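Local coordinates for protein 2-dehydro-3-deoxyphosphogluconate aldolase (PDB 3NZR) that belongs to the KDGP aldolase family, part of the TIM-barrel clan of beta/alpha folds, at residues K112-G117 with G157-K162; E174-A179 with M204-D209; G126-S131 with A142-E147. All coordinates share one frame; numbering follows the deposited sequence.

Contact 1. Residues K112-G117 with G157-K162; sequences KSIVNG and GGSSVK
The amide of Asn116 lies obliquely across the aliphatic part of Lys162, with ND2 3.8 Å from Lys162 CD. Behind it, Asn116 CB sits only 3.0 Å from Ser160 OG, a tight contact between parallel-bridge partners whose side chains share one face of the sheet. Ser160 OG and Asn116 ND2 are each hydrogen-bonded to the carboxylate of Glu190, one to each oxygen. Gly117 N donates to Ser160 O (2.9 Å), and Lys162 N returns a bond to Gly117 O, approaching 51° out of the carbonyl plane. Before the strand proper, Ser159 grips Val115 twice. Its backbone N reaches Val115 O at 2.9 Å, nearly straight at 172°. With OG beside its own backbone N (chi1 -48°), the hydroxyl also accepts Val115 N at 3.0 Å, taking the place of a backbone carbonyl, while Ser159 CB packs on Ile114 CG2 at 3.7 Å. The chain enters from a Schellman motif at Gly157 that ends helix 146-155. The pair thus joins strands 114-119 and 160-163 of the parallel sheet, between strand 93-94 on one flank and strand 188-191 on the other, while Val115 and Ser159 pack against Arg105 of helix 101-108.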
# COMPACT_ATOMS: atom_id res chain seq x y z
N LYS A 112 0.11 6.36 16.05
CA LYS A 112 -1.04 6.77 16.83
C LYS A 112 -2.21 7.29 16.00
O LYS A 112 -3.36 7.00 16.30
CB LYS A 112 -0.61 7.86 17.81
CG LYS A 112 0.28 7.34 18.96
CD LYS A 112 0.74 8.47 19.89
CE LYS A 112 1.89 8.07 20.81
NZ LYS A 112 1.40 6.98 21.70
N SER A 113 -1.93 8.11 14.98
CA SER A 113 -3.00 8.58 14.08
C SER A 113 -3.73 7.40 13.46
O SER A 113 -3.10 6.39 13.02
CB SER A 113 -2.49 9.44 12.96
OG SER A 113 -1.73 10.57 13.37
N ILE A 114 -5.06 7.52 13.43
CA ILE A 114 -5.92 6.52 12.82
C ILE A 114 -5.83 6.74 11.29
O ILE A 114 -6.09 7.83 10.83
CB ILE A 114 -7.36 6.67 13.31
CG1 ILE A 114 -7.45 6.40 14.78
CG2 ILE A 114 -8.31 5.68 12.55
CD1 ILE A 114 -8.51 7.09 15.50
N VAL A 115 -5.42 5.75 10.53
CA VAL A 115 -5.44 5.83 9.07
C VAL A 115 -6.51 4.82 8.60
O VAL A 115 -6.32 3.58 8.74
CB VAL A 115 -4.12 5.47 8.44
CG1 VAL A 115 -4.23 5.65 6.82
CG2 VAL A 115 -2.98 6.41 8.95
N ASN A 116 -7.59 5.35 8.02
CA ASN A 116 -8.61 4.45 7.44
C ASN A 116 -8.32 4.07 6.01
O ASN A 116 -7.43 4.65 5.38
CB ASN A 116 -9.99 4.98 7.70
CG ASN A 116 -10.41 6.09 6.80
OD1 ASN A 116 -9.96 6.21 5.62
ND2 ASN A 116 -11.34 6.88 7.28
N GLY A 117 -8.93 3.03 5.52
CA GLY A 117 -8.78 2.63 4.10
C GLY A 117 -10.13 2.33 3.46
O GLY A 117 -10.92 1.50 3.96
N GLY A 157 -0.29 -0.74 7.46
CA GLY A 157 -0.23 0.21 8.55
C GLY A 157 -1.53 0.87 8.84
O GLY A 157 -1.58 1.82 9.58
N GLY A 158 -2.63 0.36 8.27
CA GLY A 158 -3.98 0.91 8.54
C GLY A 158 -4.55 0.55 9.90
O GLY A 158 -4.12 -0.40 10.52
N SER A 159 -5.46 1.38 10.37
CA SER A 159 -6.18 1.24 11.62
C SER A 159 -7.59 0.70 11.50
O SER A 159 -8.10 0.10 12.40
CB SER A 159 -6.32 2.60 12.21
OG SER A 159 -5.09 3.26 12.18
N SER A 160 -8.22 0.98 10.35
CA SER A 160 -9.64 0.82 10.14
C SER A 160 -10.07 0.71 8.68
O SER A 160 -9.37 1.14 7.74
CB SER A 160 -10.40 1.97 10.80
OG SER A 160 -10.15 3.17 10.14
N VAL A 161 -11.19 0.01 8.50
CA VAL A 161 -11.95 -0.07 7.31
C VAL A 161 -12.92 1.10 7.20
O VAL A 161 -13.82 1.25 8.09
CB VAL A 161 -12.80 -1.36 7.33
CG1 VAL A 161 -13.81 -1.28 6.18
CG2 VAL A 161 -11.84 -2.59 7.10
N LYS A 162 -12.84 1.89 6.12
CA LYS A 162 -13.92 2.84 5.82
C LYS A 162 -14.77 2.21 4.70
O LYS A 162 -14.32 1.99 3.58
CB LYS A 162 -13.39 4.15 5.32
CG LYS A 162 -14.44 5.17 4.84
CD LYS A 162 -13.70 6.39 4.37
CE LYS A 162 -14.57 7.60 4.20
NZ LYS A 162 -13.69 8.68 3.63

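Contact 2. Residues E174-A179 with M204-D209; sequences EFACVA and MQIALD
Phe175 reaches from helix 172-184 onto Ile206 and Ala207 of helix 200-209. Its CB points toward the opposite helix, and CG lies anti to the backbone N (chi1 175°), which carries the ring onward across the gap. On the side of the ring nearer Ile206, CD2 comes first and stands 3.8 Å from Ile206 CG2. The next atom, CE2, meets the branch point itself, 4.0 Å from Ile206 CB. At the tip, CZ is 4.3 Å from Ala207 CB. The two aliphatic groups approach the ring obliquely, and the side chains of Phe175 and Ile206 cross at a slant.

Ile206 is shared between two residues of the other helix. Its CG2, anti to the backbone N, also touches Ala176 CA at 3.8 Å, so the methyl rests on backbone as well as on the aromatic ring. One turn further along, small residues meet: Ala179 CB lies 4.0 Å from Ala207 CA, and the CA atoms of Ala179 and Ala207 are 5.4 Å apart. The segment axes approach to 8.9 Å at a crossing angle of -34°, and the two alanines are consistent with the local backbone approach.

Beneath the pair, Leu189 of strand 188-191 touches Phe175 and Ala179, and Tyr163 of strand 160-163 also touches the Phe175 side chain. The contact therefore belongs to the layer of helices laid over the parallel sheet. No hydrogen bond spans the two segments; the carboxylate of Glu174 instead binds the backbone N atoms of Thr122 and Gly123. All 202 Å² of buried surface come from packing that is almost entirely apolar, consistent with cohesion by dispersion and exclusion of water, with shape rather than directional bonds probably setting the alignment.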
# COMPACT_ATOMS: atom_id res chain seq x y z
N GLU A 174 -24.29 -6.97 3.48
CA GLU A 174 -22.86 -6.86 3.21
C GLU A 174 -22.15 -6.22 4.42
O GLU A 174 -21.07 -6.65 4.79
CB GLU A 174 -22.62 -6.04 1.99
CG GLU A 174 -23.03 -6.73 0.70
CD GLU A 174 -22.54 -5.95 -0.51
OE1 GLU A 174 -21.29 -5.88 -0.67
OE2 GLU A 174 -23.39 -5.39 -1.23
N PHE A 175 -22.77 -5.21 5.01
CA PHE A 175 -22.19 -4.47 6.12
C PHE A 175 -22.07 -5.35 7.31
O PHE A 175 -21.04 -5.36 7.96
CB PHE A 175 -23.05 -3.24 6.47
CG PHE A 175 -22.58 -2.47 7.68
CD1 PHE A 175 -21.35 -1.80 7.67
CD2 PHE A 175 -23.37 -2.35 8.81
CE1 PHE A 175 -20.95 -1.08 8.75
CE2 PHE A 175 -22.95 -1.58 9.91
CZ PHE A 175 -21.74 -0.92 9.87
N ALA A 176 -23.14 -6.09 7.64
CA ALA A 176 -23.08 -7.01 8.75
C ALA A 176 -21.89 -7.98 8.62
O ALA A 176 -21.26 -8.29 9.61
CB ALA A 176 -24.40 -7.79 8.91
N CYS A 177 -21.58 -8.45 7.41
CA CYS A 177 -20.46 -9.36 7.21
C CYS A 177 -19.11 -8.61 7.35
O CYS A 177 -18.16 -9.17 7.86
CB CYS A 177 -20.54 -9.97 5.84
SG CYS A 177 -19.16 -11.04 5.43
N VAL A 178 -19.05 -7.34 6.97
CA VAL A 178 -17.81 -6.58 7.19
C VAL A 178 -17.52 -6.35 8.66
O VAL A 178 -16.36 -6.47 9.11
CB VAL A 178 -17.82 -5.28 6.41
CG1 VAL A 178 -16.59 -4.44 6.79
CG2 VAL A 178 -17.90 -5.57 4.94
N ALA A 179 -18.58 -6.05 9.43
CA ALA A 179 -18.49 -5.84 10.87
C ALA A 179 -18.02 -7.14 11.50
O ALA A 179 -17.13 -7.09 12.34
CB ALA A 179 -19.85 -5.45 11.49
N MSE A 204 -25.56 1.41 13.81
CA MSE A 204 -24.58 1.19 14.91
C MSE A 204 -24.87 -0.16 15.62
O MSE A 204 -23.95 -0.94 15.89
CB MSE A 204 -24.61 2.29 15.97
CG MSE A 204 -24.17 3.64 15.47
SE MSE A 204 -22.32 3.49 14.75
CE MSE A 204 -21.47 3.33 16.50
N GLN A 205 -26.15 -0.46 15.89
CA GLN A 205 -26.45 -1.74 16.55
C GLN A 205 -25.88 -2.92 15.80
O GLN A 205 -25.62 -3.92 16.38
CB GLN A 205 -27.94 -1.95 16.77
CG GLN A 205 -28.32 -2.98 17.83
CD GLN A 205 -27.75 -2.60 19.17
OE1 GLN A 205 -26.88 -3.28 19.71
NE2 GLN A 205 -28.24 -1.49 19.72
N ILE A 206 -25.73 -2.84 14.48
CA ILE A 206 -25.21 -3.98 13.72
C ILE A 206 -23.75 -4.21 14.07
O ILE A 206 -23.32 -5.32 14.30
CB ILE A 206 -25.35 -3.77 12.20
CG1 ILE A 206 -26.82 -3.77 11.84
CG2 ILE A 206 -24.56 -4.85 11.44
CD1 ILE A 206 -27.13 -3.28 10.51
N ALA A 207 -22.98 -3.14 14.11
CA ALA A 207 -21.56 -3.19 14.36
C ALA A 207 -21.30 -3.49 15.81
O ALA A 207 -20.39 -4.20 16.15
CB ALA A 207 -20.91 -1.82 13.97
N LEU A 208 -22.14 -2.95 16.70
CA LEU A 208 -22.05 -3.28 18.11
C LEU A 208 -22.35 -4.77 18.42
O LEU A 208 -21.58 -5.40 19.16
CB LEU A 208 -22.99 -2.38 18.94
CG LEU A 208 -22.61 -0.89 18.95
CD1 LEU A 208 -23.75 -0.10 19.52
CD2 LEU A 208 -21.35 -0.69 19.75
N ASP A 209 -23.39 -5.33 17.82
CA ASP A 209 -23.73 -6.75 18.03
C ASP A 209 -22.66 -7.68 17.47
O ASP A 209 -22.52 -8.82 17.92
CB ASP A 209 -25.04 -7.15 17.33
CG ASP A 209 -26.27 -6.49 17.94
OD1 ASP A 209 -26.23 -6.13 19.14
OD2 ASP A 209 -27.28 -6.35 17.20

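Contact 3. Residues G126-S131 with A142-E147; sequences GMVKIS and AIVPVE
Backbone hydrogen bonds tie Val128 to Val144 in both directions: Val128 N to Val144 O and Val144 N to Val128 O, each 2.8 Å, the former in the carbonyl plane. Ile130 N adds a bond to Ala142 O. Past the strand, a side chain takes up the pairing: Ser131 OG accepts a hydrogen bond from Ala142 N at 2.9 Å in a nearly straight line (171°).

At the other end Gly126 O accepts Val146 N at 3.0 Å, with the donor 38° above the carbonyl plane. A water donates to this oxygen as well, and to Glu147 OE1, so the carbonyl is gripped twice. Gly126 has a positive phi, a conformation in which a CB would collide with the carbonyl O of the preceding residue. Between the regular bonds run CA-H...O contacts, of which Ile143 CA to Val128 O is the shortest at 3.3 Å.

Apolar packing occupies both faces. On one, Val128 CG2 meets Val144 CG2 at 3.9 Å, Ile130 CG2 reaches the same methyl at 3.8 Å, and Val128 CG1 leans on Val146. Ala149 of helix 146-155 and Ile119 of strand 114-119 close over this side. On the face of Ile143 and Lys129, Met127, modelled as selenomethionine, bends at chi2 and chi3; its CB lies 3.6 Å from Ile143 CG2, and its CE folds back over the same residue.

The second subunit packs on Ile130 through its Met152 and on Ala142 through its Val144, placing part of the contact at the dimer interface. With strand axes at 139° and alternating hydrogen-bonded and non-hydrogen-bonded pairs, this is a two-stranded antiparallel hairpin with a long connection, inserted between strand 114-119 and helix 146-155 of the beta/alpha fold, with Pro145 at the N-cap position, right before that helix.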
# COMPACT_ATOMS: atom_id res chain seq x y z
N GLY A 126 -19.44 -10.61 1.68
CA GLY A 126 -18.08 -11.15 1.90
C GLY A 126 -17.05 -10.74 0.88
O GLY A 126 -15.88 -11.07 1.07
N MSE A 127 -17.46 -10.09 -0.19
CA MSE A 127 -16.52 -9.60 -1.15
C MSE A 127 -16.51 -8.08 -1.19
O MSE A 127 -17.59 -7.44 -1.13
CB MSE A 127 -16.84 -10.12 -2.55
CG MSE A 127 -16.90 -11.63 -2.67
SE MSE A 127 -15.14 -12.49 -2.41
CE MSE A 127 -14.17 -12.06 -4.09
N VAL A 128 -15.31 -7.51 -1.31
CA VAL A 128 -15.18 -6.05 -1.27
C VAL A 128 -14.28 -5.54 -2.38
O VAL A 128 -13.34 -6.24 -2.80
CB VAL A 128 -14.65 -5.51 0.08
CG1 VAL A 128 -15.64 -5.77 1.26
CG2 VAL A 128 -13.25 -6.04 0.36
N LYS A 129 -14.57 -4.32 -2.83
CA LYS A 129 -13.81 -3.67 -3.91
C LYS A 129 -12.66 -2.84 -3.28
O LYS A 129 -12.92 -2.00 -2.41
CB LYS A 129 -14.66 -2.80 -4.82
CG LYS A 129 -13.90 -1.92 -5.80
CD LYS A 129 -14.77 -0.96 -6.60
CE LYS A 129 -13.91 0.13 -7.38
NZ LYS A 129 -14.79 0.89 -8.30
N ILE A 130 -11.43 -3.06 -3.72
CA ILE A 130 -10.28 -2.37 -3.10
C ILE A 130 -9.50 -1.49 -4.09
O ILE A 130 -8.43 -0.85 -3.72
CB ILE A 130 -9.29 -3.35 -2.44
CG1 ILE A 130 -8.79 -4.37 -3.45
CG2 ILE A 130 -9.97 -4.11 -1.24
CD1 ILE A 130 -7.64 -5.22 -2.96
N SER A 131 -9.92 -1.48 -5.36
CA SER A 131 -9.22 -0.68 -6.37
C SER A 131 -9.79 0.76 -6.33
O SER A 131 -10.42 1.23 -7.33
CB SER A 131 -9.42 -1.29 -7.76
OG SER A 131 -10.75 -1.79 -7.93
N ALA A 142 -11.05 -4.62 -8.60
CA ALA A 142 -10.37 -5.65 -7.84
C ALA A 142 -11.27 -5.99 -6.70
O ALA A 142 -11.47 -5.17 -5.80
CB ALA A 142 -9.04 -5.12 -7.34
N ILE A 143 -11.83 -7.19 -6.71
CA ILE A 143 -12.84 -7.60 -5.72
C ILE A 143 -12.26 -8.77 -4.96
O ILE A 143 -11.82 -9.77 -5.57
CB ILE A 143 -14.21 -8.00 -6.43
CG1 ILE A 143 -14.86 -6.74 -7.01
CG2 ILE A 143 -15.21 -8.68 -5.45
CD1 ILE A 143 -15.75 -6.94 -8.19
N VAL A 144 -12.20 -8.64 -3.65
CA VAL A 144 -11.47 -9.61 -2.87
C VAL A 144 -12.21 -9.95 -1.59
O VAL A 144 -13.14 -9.24 -1.15
CB VAL A 144 -10.08 -9.02 -2.48
CG1 VAL A 144 -9.36 -8.57 -3.70
CG2 VAL A 144 -10.29 -7.87 -1.48
N PRO A 145 -11.76 -11.02 -0.94
CA PRO A 145 -12.44 -11.41 0.27
C PRO A 145 -12.25 -10.35 1.36
O PRO A 145 -11.13 -9.81 1.50
CB PRO A 145 -11.72 -12.71 0.65
CG PRO A 145 -11.21 -13.23 -0.55
CD PRO A 145 -10.77 -12.04 -1.35
N VAL A 146 -13.30 -10.04 2.12
CA VAL A 146 -13.21 -8.99 3.12
C VAL A 146 -12.10 -9.30 4.15
O VAL A 146 -11.31 -8.41 4.57
CB VAL A 146 -14.61 -8.66 3.81
CG1 VAL A 146 -15.14 -9.78 4.59
CG2 VAL A 146 -14.46 -7.39 4.71
N GLU A 147 -11.98 -10.58 4.51
CA GLU A 147 -10.91 -10.98 5.42
C GLU A 147 -9.55 -10.58 4.90
O GLU A 147 -8.70 -10.11 5.67
CB GLU A 147 -10.97 -12.50 5.69
CG GLU A 147 -12.33 -12.98 6.33
CD GLU A 147 -13.48 -13.35 5.30
OE1 GLU A 147 -13.38 -13.04 4.07
OE2 GLU A 147 -14.52 -13.96 5.75
O HOH W 1 -15.29 -13.31 2.30

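Contact 1 is the deepest, about 9 Å between its centre and that of the chain, against 16 Å and 19 Å for contacts 2 and 3. Contacts 1 and 2 are both buried, contact 1 joining neighbouring parallel strands through backbone and hydroxyl bonds, contact 2 joining two covering helices by essentially apolar packing without a hydrogen bond, whereas contact 3 is only partly buried and combines both chemistries in a hairpin at the subunit interface. The hairpin is nested within the chain loop that contact 1 closes. Helix 172-184 links the set: Val178 meets Val161 of contact 1 and Val146 of contact 3, while Cys177 SG packs on Gly126 CA at 3.7 Å. Contacts 1 and 3 do not touch.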